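Local coordinates for uncharacterized SRPBCC domain-containing protein (Micromonospora chersina, PDB 6V04) that is of unknown function but is encoded in the dynemicin biosynthetic locus, has a START/Bet v1-like fold and may act as a cyclase or aromatase, at residues 40-44 / 55-59; 154-160 / 232-238; 186-192 / 261-266. The contacts are given in a common frame with arbitrary orientation. Numbering follows the deposited sequence.

Contact 1: residues 40-44 / 55-59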
ATOM      1  N   TRP A  40      15.958  -6.289  -0.290  1.00 25.77           N
ATOM      2  CA  TRP A  40      15.720  -4.903  -0.678  1.00 24.83           C
ATOM      3  C   TRP A  40      14.261  -4.564  -0.942  1.00 25.10           C
ATOM      4  O   TRP A  40      13.893  -3.393  -0.790  1.00 25.32           O
ATOM      5  CB  TRP A  40      16.554  -4.552  -1.934  1.00 27.04           C
ATOM      6  CG  TRP A  40      16.149  -5.332  -3.153  1.00 26.86           C
ATOM      7  CD1 TRP A  40      16.577  -6.582  -3.500  1.00 31.29           C
ATOM      8  CD2 TRP A  40      15.220  -4.928  -4.165  1.00 29.30           C
ATOM      9  NE1 TRP A  40      15.973  -6.977  -4.669  1.00 29.91           N
ATOM     10  CE2 TRP A  40      15.129  -5.984  -5.092  1.00 27.10           C
ATOM     11  CE3 TRP A  40      14.454  -3.780  -4.377  1.00 24.90           C
ATOM     12  CZ2 TRP A  40      14.308  -5.913  -6.228  1.00 25.91           C
ATOM     13  CZ3 TRP A  40      13.634  -3.719  -5.513  1.00 26.12           C
ATOM     14  CH2 TRP A  40      13.558  -4.787  -6.397  1.00 26.02           C
ATOM     15  N   PHE A  41      13.416  -5.525  -1.327  1.00 24.82           N
ATOM     16  CA  PHE A  41      12.051  -5.251  -1.763  1.00 23.62           C
ATOM     17  C   PHE A  41      11.029  -5.748  -0.747  1.00 25.12           C
ATOM     18  O   PHE A  41      10.338  -4.942  -0.121  1.00 25.73           O
ATOM     19  CB  PHE A  41      11.824  -5.891  -3.138  1.00 23.33           C
ATOM     20  CG  PHE A  41      10.469  -5.599  -3.742  1.00 24.79           C
ATOM     21  CD1 PHE A  41      10.071  -4.302  -3.980  1.00 26.95           C
ATOM     22  CD2 PHE A  41       9.625  -6.638  -4.120  1.00 25.29           C
ATOM     23  CE1 PHE A  41       8.826  -4.036  -4.561  1.00 28.37           C
ATOM     24  CE2 PHE A  41       8.389  -6.378  -4.700  1.00 26.70           C
ATOM     25  CZ  PHE A  41       7.989  -5.082  -4.901  1.00 26.56           C
ATOM     26  N   GLY A  42      10.893  -7.055  -0.595  1.00 24.31           N
ATOM     27  CA  GLY A  42       9.872  -7.620   0.266  1.00 26.08           C
ATOM     28  C   GLY A  42       9.957  -9.124   0.199  1.00 25.18           C
ATOM     29  O   GLY A  42      10.795  -9.691  -0.508  1.00 26.36           O
ATOM     30  N   HIS A  43       9.070  -9.771   0.942  1.00 23.60           N
ATOM     31  CA  HIS A  43       9.067 -11.219   1.061  1.00 23.16           C
ATOM     32  C   HIS A  43       8.078 -11.826   0.071  1.00 25.68           C
ATOM     33  O   HIS A  43       6.868 -11.615   0.194  1.00 24.08           O
ATOM     34  CB  HIS A  43       8.705 -11.640   2.483  1.00 24.87           C
ATOM     35  CG  HIS A  43       8.544 -13.116   2.637  1.00 30.47           C
ATOM     36  ND1 HIS A  43       9.612 -13.960   2.844  1.00 39.06           N
ATOM     37  CD2 HIS A  43       7.447 -13.905   2.562  1.00 35.12           C
ATOM     38  CE1 HIS A  43       9.178 -15.206   2.907  1.00 41.89           C
ATOM     39  NE2 HIS A  43       7.868 -15.201   2.740  1.00 35.93           N
ATOM     40  N   LEU A  44       8.593 -12.597  -0.885  1.00 26.45           N
ATOM     41  CA  LEU A  44       7.769 -13.315  -1.846  1.00 27.45           C
ATOM     42  C   LEU A  44       7.327 -14.653  -1.272  1.00 28.08           C
ATOM     43  O   LEU A  44       8.154 -15.408  -0.755  1.00 30.94           O
ATOM     44  CB  LEU A  44       8.547 -13.569  -3.139  1.00 28.98           C
ATOM     45  CG  LEU A  44       8.805 -12.378  -4.050  1.00 27.64           C
ATOM     46  CD1 LEU A  44       9.810 -12.721  -5.140  1.00 29.77           C
ATOM     47  CD2 LEU A  44       7.493 -11.950  -4.653  1.00 27.93           C
ATOM     48  N   ARG A  55       2.616 -13.562  -3.995  0.57 28.48           N
ATOM     49  CA  ARG A  55       2.284 -12.509  -3.046  0.57 24.99           C
ATOM     50  C   ARG A  55       3.578 -11.941  -2.490  0.57 24.45           C
ATOM     51  O   ARG A  55       4.489 -12.703  -2.156  0.57 31.77           O
ATOM     52  CB  ARG A  55       1.412 -13.082  -1.922  0.57 28.70           C
ATOM     53  CG  ARG A  55       0.824 -12.095  -0.936  0.57 29.75           C
ATOM     54  CD  ARG A  55       0.002 -12.886   0.077  0.57 29.84           C
ATOM     55  NE  ARG A  55      -0.656 -12.081   1.100  0.57 31.28           N
ATOM     56  CZ  ARG A  55      -0.057 -11.602   2.183  0.57 29.62           C
ATOM     57  NH1 ARG A  55       1.238 -11.819   2.384  0.57 40.38           N
ATOM     58  NH2 ARG A  55      -0.753 -10.901   3.067  0.57 28.77           N
ATOM     59  N   VAL A  56       3.661 -10.618  -2.374  1.00 22.74           N
ATOM     60  CA  VAL A  56       4.802  -9.972  -1.736  1.00 23.53           C
ATOM     61  C   VAL A  56       4.307  -9.247  -0.498  1.00 23.15           C
ATOM     62  O   VAL A  56       3.272  -8.574  -0.528  1.00 22.41           O
ATOM     63  CB  VAL A  56       5.558  -9.020  -2.682  1.00 24.01           C
ATOM     64  CG1 VAL A  56       4.698  -7.832  -3.092  1.00 24.31           C
ATOM     65  CG2 VAL A  56       6.842  -8.556  -2.012  1.00 26.52           C
ATOM     66  N   ASP A  57       5.021  -9.439   0.604  1.00 23.39           N
ATOM     67  CA  ASP A  57       4.641  -8.924   1.910  1.00 24.53           C
ATOM     68  C   ASP A  57       5.789  -8.074   2.430  1.00 23.40           C
ATOM     69  O   ASP A  57       6.945  -8.502   2.364  1.00 26.29           O
ATOM     70  CB  ASP A  57       4.351 -10.094   2.851  1.00 26.69           C
ATOM     71  CG  ASP A  57       3.675  -9.668   4.113  1.00 39.47           C
ATOM     72  OD1 ASP A  57       4.297  -8.907   4.879  1.00 42.16           O
ATOM     73  OD2 ASP A  57       2.518 -10.090   4.323  1.00 48.47           O
ATOM     74  N   PHE A  58       5.483  -6.874   2.924  1.00 22.18           N
ATOM     75  CA  PHE A  58       6.527  -5.957   3.362  1.00 20.74           C
ATOM     76  C   PHE A  58       6.795  -6.033   4.858  1.00 23.80           C
ATOM     77  O   PHE A  58       7.726  -5.380   5.331  1.00 26.38           O
ATOM     78  CB  PHE A  58       6.182  -4.541   2.922  1.00 22.96           C
ATOM     79  CG  PHE A  58       6.040  -4.432   1.437  1.00 23.05           C
ATOM     80  CD1 PHE A  58       7.152  -4.542   0.627  1.00 25.37           C
ATOM     81  CD2 PHE A  58       4.797  -4.324   0.859  1.00 22.50           C
ATOM     82  CE1 PHE A  58       7.031  -4.492  -0.744  1.00 23.61           C
ATOM     83  CE2 PHE A  58       4.668  -4.258  -0.524  1.00 24.17           C
ATOM     84  CZ  PHE A  58       5.790  -4.362  -1.318  1.00 23.16           C
ATOM     85  N   GLY A  59       6.041  -6.840   5.592  1.00 22.40           N
ATOM     86  CA  GLY A  59       6.330  -7.095   6.984  1.00 24.49           C
ATOM     87  C   GLY A  59       5.699  -6.123   7.946  1.00 24.24           C
ATOM     88  O   GLY A  59       5.936  -6.240   9.173  1.00 23.89           O
TER
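The contact belongs to the short antiparallel hairpin at one edge of the first START/Bet v1-like sheet, where the chain leaves helix 34-40 and enters strand 43-44. H43 and D57 form a hydrogen-bonded pair. H43 N donates to D57 O at 2.9 Å, and D57 N donates back to H43 O at 2.9 Å. L44 and V56 follow as a non-hydrogen-bonded pair with CA atoms 4.5 Å apart. Two CA-H...O contacts add to the pairing: V56 CA to H43 O at 3.3 Å and L44 CA to R55 O at 3.4 Å.

L44 and V56 point to the same, buried face of the sheet, with L44 CD2 4.0 Å from V56 CB. F41 also packs on V56, its CE2 3.8 Å from V56 CG2. The edge of the F58 ring meets the face of the F41 ring in a T-shaped pair, with centroids 5.6 Å apart and planes at 90°. W94 and the helix residue F129 also meet F41 edge-to-face. G42 lies against this cluster. A CB on it would clash with V56 CG2.

H43 and D57 lie on the other face. D57 OD2 forms a salt bridge with R55 NH1 at 2.9 Å. D57 OD1 accepts from G59 N at 2.8 Å, which makes an Asx turn as the strand ends. F63 makes a cation-pi contact with R55.

The backbone bonds thus join an edge strand with one inner and one outer face: L44 and V56 pack inward beside F41, while H43 and D57 lie on the more open side.

Contact 2: residues 154-160 / 232-238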
ATOM      1  N   SER A 154      -6.686   1.788  -1.229  1.00 24.47           N
ATOM      2  CA  SER A 154      -7.837   2.196  -2.012  1.00 22.89           C
ATOM      3  C   SER A 154      -8.583   0.979  -2.531  1.00 23.97           C
ATOM      4  O   SER A 154      -8.041  -0.128  -2.620  1.00 25.03           O
ATOM      5  CB  SER A 154      -7.441   3.086  -3.195  1.00 25.73           C
ATOM      6  OG  SER A 154      -6.905   2.309  -4.252  1.00 29.63           O
ATOM      7  N   VAL A 155      -9.838   1.212  -2.902  1.00 23.95           N
ATOM      8  CA  VAL A 155     -10.658   0.205  -3.557  1.00 24.42           C
ATOM      9  C   VAL A 155     -11.596   0.928  -4.510  1.00 27.04           C
ATOM     10  O   VAL A 155     -12.090   2.014  -4.204  1.00 26.78           O
ATOM     11  CB  VAL A 155     -11.412  -0.649  -2.513  1.00 24.02           C
ATOM     12  CG1 VAL A 155     -12.377   0.212  -1.697  1.00 27.08           C
ATOM     13  CG2 VAL A 155     -12.134  -1.795  -3.182  1.00 28.35           C
ATOM     14  N   VAL A 156     -11.814   0.350  -5.679  1.00 27.20           N
ATOM     15  CA  VAL A 156     -12.730   0.934  -6.648  1.00 27.08           C
ATOM     16  C   VAL A 156     -14.105   0.345  -6.423  1.00 32.35           C
ATOM     17  O   VAL A 156     -14.283  -0.881  -6.439  1.00 32.44           O
ATOM     18  CB  VAL A 156     -12.254   0.693  -8.087  1.00 26.95           C
ATOM     19  CG1 VAL A 156     -13.295   1.230  -9.076  1.00 30.11           C
ATOM     20  CG2 VAL A 156     -10.919   1.376  -8.297  1.00 28.95           C
ATOM     21  N   LEU A 157     -15.075   1.216  -6.225  1.00 29.34           N
ATOM     22  CA  LEU A 157     -16.442   0.841  -5.978  1.00 31.82           C
ATOM     23  C   LEU A 157     -17.283   1.108  -7.217  1.00 31.76           C
ATOM     24  O   LEU A 157     -16.968   2.004  -8.007  1.00 33.39           O
ATOM     25  CB  LEU A 157     -17.033   1.628  -4.800  1.00 29.45           C
ATOM     26  CG  LEU A 157     -16.273   1.549  -3.472  1.00 29.80           C
ATOM     27  CD1 LEU A 157     -16.921   2.462  -2.445  1.00 32.96           C
ATOM     28  CD2 LEU A 157     -16.195   0.130  -2.954  1.00 33.53           C
ATOM     29  N   PRO A 158     -18.366   0.360  -7.415  1.00 33.58           N
ATOM     30  CA  PRO A 158     -19.300   0.699  -8.491  1.00 33.81           C
ATOM     31  C   PRO A 158     -19.919   2.071  -8.274  1.00 34.60           C
ATOM     32  O   PRO A 158     -19.980   2.593  -7.156  1.00 37.78           O
ATOM     33  CB  PRO A 158     -20.359  -0.410  -8.416  1.00 42.34           C
ATOM     34  CG  PRO A 158     -20.245  -0.968  -7.037  1.00 41.07           C
ATOM     35  CD  PRO A 158     -18.798  -0.817  -6.641  1.00 39.79           C
ATOM     36  N   ASN A 159     -20.358   2.662  -9.386  1.00 35.87           N
ATOM     37  CA  ASN A 159     -21.084   3.933  -9.389  1.00 35.46           C
ATOM     38  C   ASN A 159     -22.572   3.704  -9.099  1.00 39.50           C
ATOM     39  O   ASN A 159     -23.451   4.062  -9.879  1.00 44.73           O
ATOM     40  CB  ASN A 159     -20.903   4.631 -10.733  1.00 38.50           C
ATOM     41  CG  ASN A 159     -19.501   5.180 -10.934  1.00 38.08           C
ATOM     42  OD1 ASN A 159     -18.864   5.649  -9.995  1.00 38.26           O
ATOM     43  ND2 ASN A 159     -19.020   5.131 -12.169  1.00 41.71           N
ATOM     44  N   GLY A 160     -22.848   3.095  -7.946  1.00 40.70           N
ATOM     45  CA  GLY A 160     -24.194   2.725  -7.571  1.00 39.80           C
ATOM     46  C   GLY A 160     -24.811   3.676  -6.560  1.00 41.83           C
ATOM     47  O   GLY A 160     -24.297   4.759  -6.276  1.00 41.72           O
ATOM     48  N   GLY A 232     -15.174   8.296 -11.119  1.00 33.57           N
ATOM     49  CA  GLY A 232     -14.551   7.951 -12.382  1.00 34.80           C
ATOM     50  C   GLY A 232     -15.442   7.052 -13.206  1.00 37.53           C
ATOM     51  O   GLY A 232     -16.370   6.423 -12.690  1.00 36.62           O
ATOM     52  N   GLU A 233     -15.166   7.016 -14.515  1.00 37.48           N
ATOM     53  CA  GLU A 233     -15.864   6.077 -15.389  1.00 42.56           C
ATOM     54  C   GLU A 233     -15.689   4.645 -14.910  1.00 42.50           C
ATOM     55  O   GLU A 233     -16.608   3.829 -15.041  1.00 41.16           O
ATOM     56  CB  GLU A 233     -15.358   6.198 -16.833  1.00 51.17           C
ATOM     57  CG  GLU A 233     -15.704   7.500 -17.529  1.00 76.10           C
ATOM     58  CD  GLU A 233     -15.199   7.538 -18.961  1.00 89.04           C
ATOM     59  OE1 GLU A 233     -14.867   6.461 -19.505  1.00 84.40           O
ATOM     60  OE2 GLU A 233     -15.134   8.643 -19.543  1.00 84.97           O
ATOM     61  N   ARG A 234     -14.528   4.328 -14.341  1.00 35.83           N
ATOM     62  CA  ARG A 234     -14.243   2.974 -13.882  1.00 33.78           C
ATOM     63  C   ARG A 234     -14.988   2.617 -12.605  1.00 34.85           C
ATOM     64  O   ARG A 234     -14.982   1.440 -12.222  1.00 36.51           O
ATOM     65  CB  ARG A 234     -12.746   2.806 -13.639  1.00 32.70           C
ATOM     66  CG  ARG A 234     -12.236   3.487 -12.348  1.00 34.40           C
ATOM     67  CD  ARG A 234     -10.732   3.354 -12.217  1.00 31.96           C
ATOM     68  NE  ARG A 234     -10.247   3.828 -10.920  1.00 30.79           N
ATOM     69  CZ  ARG A 234      -9.003   3.680 -10.485  1.00 31.41           C
ATOM     70  NH1 ARG A 234      -8.092   3.063 -11.231  1.00 33.23           N
ATOM     71  NH2 ARG A 234      -8.661   4.126  -9.273  1.00 31.83           N
ATOM     72  N   GLY A 235     -15.590   3.596 -11.938  1.00 32.74           N
ATOM     73  CA  GLY A 235     -16.112   3.455 -10.592  1.00 34.53           C
ATOM     74  C   GLY A 235     -15.597   4.556  -9.692  1.00 37.05           C
ATOM     75  O   GLY A 235     -14.801   5.404 -10.092  1.00 32.96           O
ATOM     76  N   ARG A 236     -16.070   4.534  -8.440  1.00 33.89           N
ATOM     77  CA  ARG A 236     -15.667   5.512  -7.438  1.00 29.36           C
ATOM     78  C   ARG A 236     -14.498   4.940  -6.659  1.00 30.00           C
ATOM     79  O   ARG A 236     -14.599   3.837  -6.117  1.00 33.71           O
ATOM     80  CB  ARG A 236     -16.805   5.843  -6.468  1.00 32.88           C
ATOM     81  CG  ARG A 236     -17.800   6.849  -7.009  1.00 58.98           C
ATOM     82  CD  ARG A 236     -18.727   7.344  -5.912  1.00 67.37           C
ATOM     83  NE  ARG A 236     -19.907   6.501  -5.772  1.00 67.12           N
ATOM     84  CZ  ARG A 236     -20.982   6.593  -6.548  1.00 73.90           C
ATOM     85  NH1 ARG A 236     -21.024   7.484  -7.530  1.00 78.03           N
ATOM     86  NH2 ARG A 236     -22.013   5.786  -6.347  1.00 75.89           N
ATOM     87  N   THR A 237     -13.395   5.675  -6.601  1.00 27.99           N
ATOM     88  CA  THR A 237     -12.241   5.203  -5.848  1.00 25.87           C
ATOM     89  C   THR A 237     -12.356   5.698  -4.417  1.00 26.17           C
ATOM     90  O   THR A 237     -12.350   6.906  -4.163  1.00 26.58           O
ATOM     91  CB  THR A 237     -10.927   5.667  -6.470  1.00 26.11           C
ATOM     92  OG1 THR A 237     -10.822   5.148  -7.796  1.00 28.47           O
ATOM     93  CG2 THR A 237      -9.747   5.174  -5.645  1.00 25.34           C
ATOM     94  N   LEU A 238     -12.485   4.757  -3.482  1.00 26.34           N
ATOM     95  CA  LEU A 238     -12.482   5.041  -2.059  1.00 27.67           C
ATOM     96  C   LEU A 238     -11.061   4.866  -1.553  1.00 23.93           C
ATOM     97  O   LEU A 238     -10.490   3.782  -1.686  1.00 24.41           O
ATOM     98  CB  LEU A 238     -13.430   4.083  -1.354  1.00 26.14           C
ATOM     99  CG  LEU A 238     -13.364   4.100   0.165  1.00 24.74           C
ATOM    100  CD1 LEU A 238     -13.807   5.442   0.700  1.00 26.64           C
ATOM    101  CD2 LEU A 238     -14.223   2.976   0.740  1.00 29.39           C
TER
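Strands 154-157 and 236-238 run antiparallel, with their axes 4.5 Å apart at closest approach and their directions 153° apart. Two hydrogen-bonded pairs flank one non-hydrogen-bonded pair. V155 N to L238 O and L238 N to V155 O are both 2.9 Å. L157 N to R236 O and R236 N to L157 O are both 2.7 Å. V156 faces T237 between them. G235 ends a type I turn that starts at G232. A CB on G235 would clash with L157 O and V156 CG1.

V155, L157 and L238 lie on the same face as R236. L238 CB lies 4.0 Å from both V155 CG1 and L157 CD1. Helix 252-277 meets these three apolar side chains through L270, A273 and A277. On the other face V156 CG2 sits over the R234 guanidinium, 3.7 Å from R234 NE. R234 NH2 donates to T237 OG1 at 2.8 Å.

Beyond the strands, N159 ND2 donates to G232 O at 3.0 Å. N159 CA lies over one face of the R236 guanidinium.

This is the pairing of first and last strands in the second seven-stranded antiparallel sheet. Such first-to-last strand pairing, with a long C-terminal helix against the sheet, is characteristic of the Bet v1-like fold.

Contact 3: residues 186-192 / 261-266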
ATOM      1  N   PHE A 186     -12.987   4.132  17.762  1.00 23.50           N
ATOM      2  CA  PHE A 186     -12.466   3.377  16.629  1.00 23.87           C
ATOM      3  C   PHE A 186     -11.888   2.084  17.185  1.00 23.65           C
ATOM      4  O   PHE A 186     -11.116   2.123  18.146  1.00 23.91           O
ATOM      5  CB  PHE A 186     -11.395   4.202  15.905  1.00 25.77           C
ATOM      6  CG  PHE A 186     -10.917   3.616  14.610  1.00 22.38           C
ATOM      7  CD1 PHE A 186      -9.945   2.627  14.593  1.00 22.50           C
ATOM      8  CD2 PHE A 186     -11.394   4.103  13.395  1.00 22.42           C
ATOM      9  CE1 PHE A 186      -9.473   2.105  13.417  1.00 24.67           C
ATOM     10  CE2 PHE A 186     -10.927   3.581  12.204  1.00 24.85           C
ATOM     11  CZ  PHE A 186      -9.962   2.591  12.211  1.00 24.74           C
ATOM     12  N   PHE A 187     -12.263   0.946  16.603  1.00 24.12           N
ATOM     13  CA  PHE A 187     -11.909  -0.364  17.147  1.00 24.87           C
ATOM     14  C   PHE A 187     -10.951  -1.123  16.242  1.00 24.94           C
ATOM     15  O   PHE A 187     -11.136  -1.173  15.019  1.00 24.74           O
ATOM     16  CB  PHE A 187     -13.154  -1.213  17.354  1.00 25.96           C
ATOM     17  CG  PHE A 187     -14.118  -0.629  18.330  1.00 28.01           C
ATOM     18  CD1 PHE A 187     -13.865  -0.686  19.688  1.00 26.83           C
ATOM     19  CD2 PHE A 187     -15.269  -0.014  17.896  1.00 29.16           C
ATOM     20  CE1 PHE A 187     -14.756  -0.146  20.604  1.00 31.98           C
ATOM     21  CE2 PHE A 187     -16.158   0.539  18.802  1.00 28.67           C
ATOM     22  CZ  PHE A 187     -15.905   0.461  20.160  1.00 28.45           C
ATOM     23  N   VAL A 188      -9.935  -1.724  16.858  1.00 25.43           N
ATOM     24  CA  VAL A 188      -8.998  -2.630  16.206  1.00 25.94           C
ATOM     25  C   VAL A 188      -9.186  -3.978  16.884  1.00 27.32           C
ATOM     26  O   VAL A 188      -8.699  -4.196  18.004  1.00 27.99           O
ATOM     27  CB  VAL A 188      -7.549  -2.149  16.309  1.00 25.70           C
ATOM     28  CG1 VAL A 188      -6.602  -3.147  15.679  1.00 27.52           C
ATOM     29  CG2 VAL A 188      -7.403  -0.786  15.626  1.00 24.64           C
ATOM     30  N   VAL A 189      -9.885  -4.884  16.218  1.00 27.94           N
ATOM     31  CA  VAL A 189     -10.328  -6.137  16.817  1.00 29.41           C
ATOM     32  C   VAL A 189      -9.427  -7.252  16.290  1.00 33.42           C
ATOM     33  O   VAL A 189      -9.572  -7.706  15.151  1.00 35.79           O
ATOM     34  CB  VAL A 189     -11.809  -6.400  16.526  1.00 31.13           C
ATOM     35  CG1 VAL A 189     -12.268  -7.690  17.201  1.00 37.07           C
ATOM     36  CG2 VAL A 189     -12.659  -5.220  16.972  1.00 32.69           C
ATOM     37  N   ASP A 190      -8.495  -7.702  17.119  1.00 31.51           N
ATOM     38  CA  ASP A 190      -7.580  -8.779  16.765  1.00 32.96           C
ATOM     39  C   ASP A 190      -7.131  -9.433  18.068  1.00 35.52           C
ATOM     40  O   ASP A 190      -7.788  -9.280  19.101  1.00 36.92           O
ATOM     41  CB  ASP A 190      -6.429  -8.244  15.893  1.00 32.28           C
ATOM     42  CG  ASP A 190      -5.630  -7.161  16.572  1.00 40.28           C
ATOM     43  OD1 ASP A 190      -5.710  -7.033  17.808  1.00 33.54           O
ATOM     44  OD2 ASP A 190      -4.912  -6.422  15.862  1.00 34.13           O
ATOM     45  N   GLU A 191      -6.020 -10.160  18.040  1.00 36.05           N
ATOM     46  CA  GLU A 191      -5.579 -10.877  19.232  1.00 38.00           C
ATOM     47  C   GLU A 191      -4.638 -10.062  20.115  1.00 41.87           C
ATOM     48  O   GLU A 191      -4.083 -10.611  21.074  1.00 44.99           O
ATOM     49  CB  GLU A 191      -4.928 -12.203  18.837  1.00 42.85           C
ATOM     50  CG  GLU A 191      -5.911 -13.162  18.177  1.00 52.37           C
ATOM     51  CD  GLU A 191      -5.401 -14.590  18.117  1.00 69.96           C
ATOM     52  OE1 GLU A 191      -4.179 -14.798  18.270  1.00 76.71           O
ATOM     53  OE2 GLU A 191      -6.227 -15.506  17.920  1.00 74.11           O
ATOM     54  N   GLU A 192      -4.486  -8.768  19.849  1.00 41.37           N
ATOM     55  CA  GLU A 192      -3.610  -7.866  20.595  1.00 41.35           C
ATOM     56  C   GLU A 192      -4.417  -6.704  21.171  1.00 40.64           C
ATOM     57  O   GLU A 192      -5.638  -6.618  21.012  1.00 47.70           O
ATOM     58  CB  GLU A 192      -2.488  -7.339  19.696  1.00 43.27           C
ATOM     59  CG  GLU A 192      -1.590  -8.433  19.134  1.00 63.36           C
ATOM     60  CD  GLU A 192      -0.780  -7.971  17.934  1.00 74.59           C
ATOM     61  OE1 GLU A 192      -1.364  -7.832  16.838  1.00 77.34           O
ATOM     62  OE2 GLU A 192       0.438  -7.744  18.089  1.00 74.76           O
ATOM     63  N   ARG A 261      -1.257  -3.270  12.905  1.00 22.44           N
ATOM     64  CA  ARG A 261      -2.620  -3.633  13.282  1.00 22.79           C
ATOM     65  C   ARG A 261      -3.644  -2.727  12.617  1.00 21.20           C
ATOM     66  O   ARG A 261      -4.699  -3.194  12.167  1.00 22.53           O
ATOM     67  CB  ARG A 261      -2.778  -3.573  14.794  1.00 24.40           C
ATOM     68  CG  ARG A 261      -1.929  -4.586  15.553  1.00 27.72           C
ATOM     69  CD  ARG A 261      -2.059  -4.385  17.055  1.00 27.49           C
ATOM     70  NE  ARG A 261      -3.427  -4.647  17.500  1.00 27.48           N
ATOM     71  CZ  ARG A 261      -4.102  -3.932  18.394  1.00 29.01           C
ATOM     72  NH1 ARG A 261      -3.554  -2.881  18.997  1.00 37.26           N
ATOM     73  NH2 ARG A 261      -5.334  -4.289  18.712  1.00 27.90           N
ATOM     74  N   PHE A 262      -3.374  -1.423  12.580  1.00 21.25           N
ATOM     75  CA  PHE A 262      -4.294  -0.520  11.902  1.00 21.27           C
ATOM     76  C   PHE A 262      -4.310  -0.769  10.402  1.00 21.22           C
ATOM     77  O   PHE A 262      -5.367  -0.638   9.775  1.00 21.72           O
ATOM     78  CB  PHE A 262      -3.933   0.930  12.217  1.00 20.06           C
ATOM     79  CG  PHE A 262      -4.536   1.444  13.499  1.00 20.57           C
ATOM     80  CD1 PHE A 262      -3.947   1.171  14.722  1.00 20.96           C
ATOM     81  CD2 PHE A 262      -5.683   2.216  13.486  1.00 21.90           C
ATOM     82  CE1 PHE A 262      -4.491   1.661  15.899  1.00 22.71           C
ATOM     83  CE2 PHE A 262      -6.227   2.715  14.659  1.00 22.93           C
ATOM     84  CZ  PHE A 262      -5.636   2.433  15.870  1.00 21.71           C
ATOM     85  N   ALA A 263      -3.179  -1.157   9.800  1.00 20.47           N
ATOM     86  CA  ALA A 263      -3.203  -1.465   8.366  1.00 20.26           C
ATOM     87  C   ALA A 263      -4.130  -2.637   8.071  1.00 22.16           C
ATOM     88  O   ALA A 263      -4.872  -2.627   7.076  1.00 22.33           O
ATOM     89  CB  ALA A 263      -1.788  -1.760   7.866  1.00 22.12           C
ATOM     90  N   ALA A 264      -4.092  -3.670   8.910  1.00 20.78           N
ATOM     91  CA  ALA A 264      -4.984  -4.803   8.715  1.00 21.67           C
ATOM     92  C   ALA A 264      -6.432  -4.382   8.907  1.00 23.53           C
ATOM     93  O   ALA A 264      -7.334  -4.887   8.223  1.00 23.01           O
ATOM     94  CB  ALA A 264      -4.612  -5.914   9.691  1.00 24.40           C
ATOM     95  N   THR A 265      -6.674  -3.462   9.843  1.00 21.74           N
ATOM     96  CA  THR A 265      -8.029  -2.971  10.073  1.00 21.74           C
ATOM     97  C   THR A 265      -8.540  -2.221   8.853  1.00 22.42           C
ATOM     98  O   THR A 265      -9.683  -2.421   8.422  1.00 23.01           O
ATOM     99  CB  THR A 265      -8.052  -2.080  11.309  1.00 22.30           C
ATOM    100  OG1 THR A 265      -7.746  -2.884  12.452  1.00 27.03           O
ATOM    101  CG2 THR A 265      -9.412  -1.457  11.534  1.00 24.05           C
ATOM    102  N   TRP A 266      -7.707  -1.348   8.278  1.00 20.93           N
ATOM    103  CA  TRP A 266      -8.135  -0.607   7.098  1.00 19.54           C
ATOM    104  C   TRP A 266      -8.322  -1.529   5.902  1.00 23.59           C
ATOM    105  O   TRP A 266      -9.242  -1.323   5.103  1.00 22.74           O
ATOM    106  CB  TRP A 266      -7.140   0.506   6.776  1.00 19.89           C
ATOM    107  CG  TRP A 266      -7.350   1.704   7.644  1.00 20.47           C
ATOM    108  CD1 TRP A 266      -6.524   2.170   8.635  1.00 21.69           C
ATOM    109  CD2 TRP A 266      -8.490   2.582   7.632  1.00 21.02           C
ATOM    110  NE1 TRP A 266      -7.072   3.281   9.214  1.00 22.37           N
ATOM    111  CE2 TRP A 266      -8.281   3.552   8.623  1.00 20.97           C
ATOM    112  CE3 TRP A 266      -9.663   2.636   6.869  1.00 22.53           C
ATOM    113  CZ2 TRP A 266      -9.194   4.562   8.884  1.00 23.34           C
ATOM    114  CZ3 TRP A 266     -10.568   3.652   7.115  1.00 23.52           C
ATOM    115  CH2 TRP A 266     -10.329   4.608   8.102  1.00 25.05           C
TER
HETATM  116  O   HOH W   1      -5.300  -5.941  13.275  1.00 38.24           O
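The polar part centres on R261 of helix 252-277. Its NE donates to D190 OD2 at 2.8 Å and its NH2 to D190 OD1 at 2.9 Å, a bidentate salt bridge. E192 adds a long ion pair, its OE1 3.9 Å from R261 NE. D190 OD1 also accepts from E192 N at 2.9 Å, so an Asx turn holds the carboxylate in place. A water donates to D190 OD2 at 2.7 Å and to R261 O at 3.0 Å. R261 NH2 has a further partner in the carbonyl of P194.

V188 supplies the van der Waals part. Its CG1 lies over one face of the R261 guanidinium, 3.5 Å from R261 NH2. Its CG2 makes a CH-pi contact with the F262 ring, 3.7 Å from the centroid.

The aromatic part joins F186, F262 and W266. The F186 and F262 planes lie 12° apart, but the rings are slid apart and barely overlap. F186 CE2 comes to 3.9 Å from W266 CZ2. W266 NE1 is hydrogen-bonded to H242 ND1.

The arrangement seats the long C-terminal helix against the end of strand 183-187 and the loop after it, the helix-on-sheet packing characteristic of a Bet v1-like fold.

In the fold
Contact 1 lies in the first seven-stranded sheet; contacts 2 and 3 both belong to the second. Contacts 1 and 2 are on opposite sides of the chain's centre, with their own centres about 27 Å apart. Contact 1 is the most buried, while the other two are only partly so. Contacts 1 and 2 are antiparallel strand pairings built on backbone hydrogen bonds. Contact 3 sets a helix against a strand and loop, so side chains do the work. Helix 252-277 links contacts 2 and 3: it packs on V155, L157 and L238, and its residues 261-266 meet 186-192. Contact 1 carries its charged groups on the more open face; in contact 3 the charged R261 is itself buried, paired with D190.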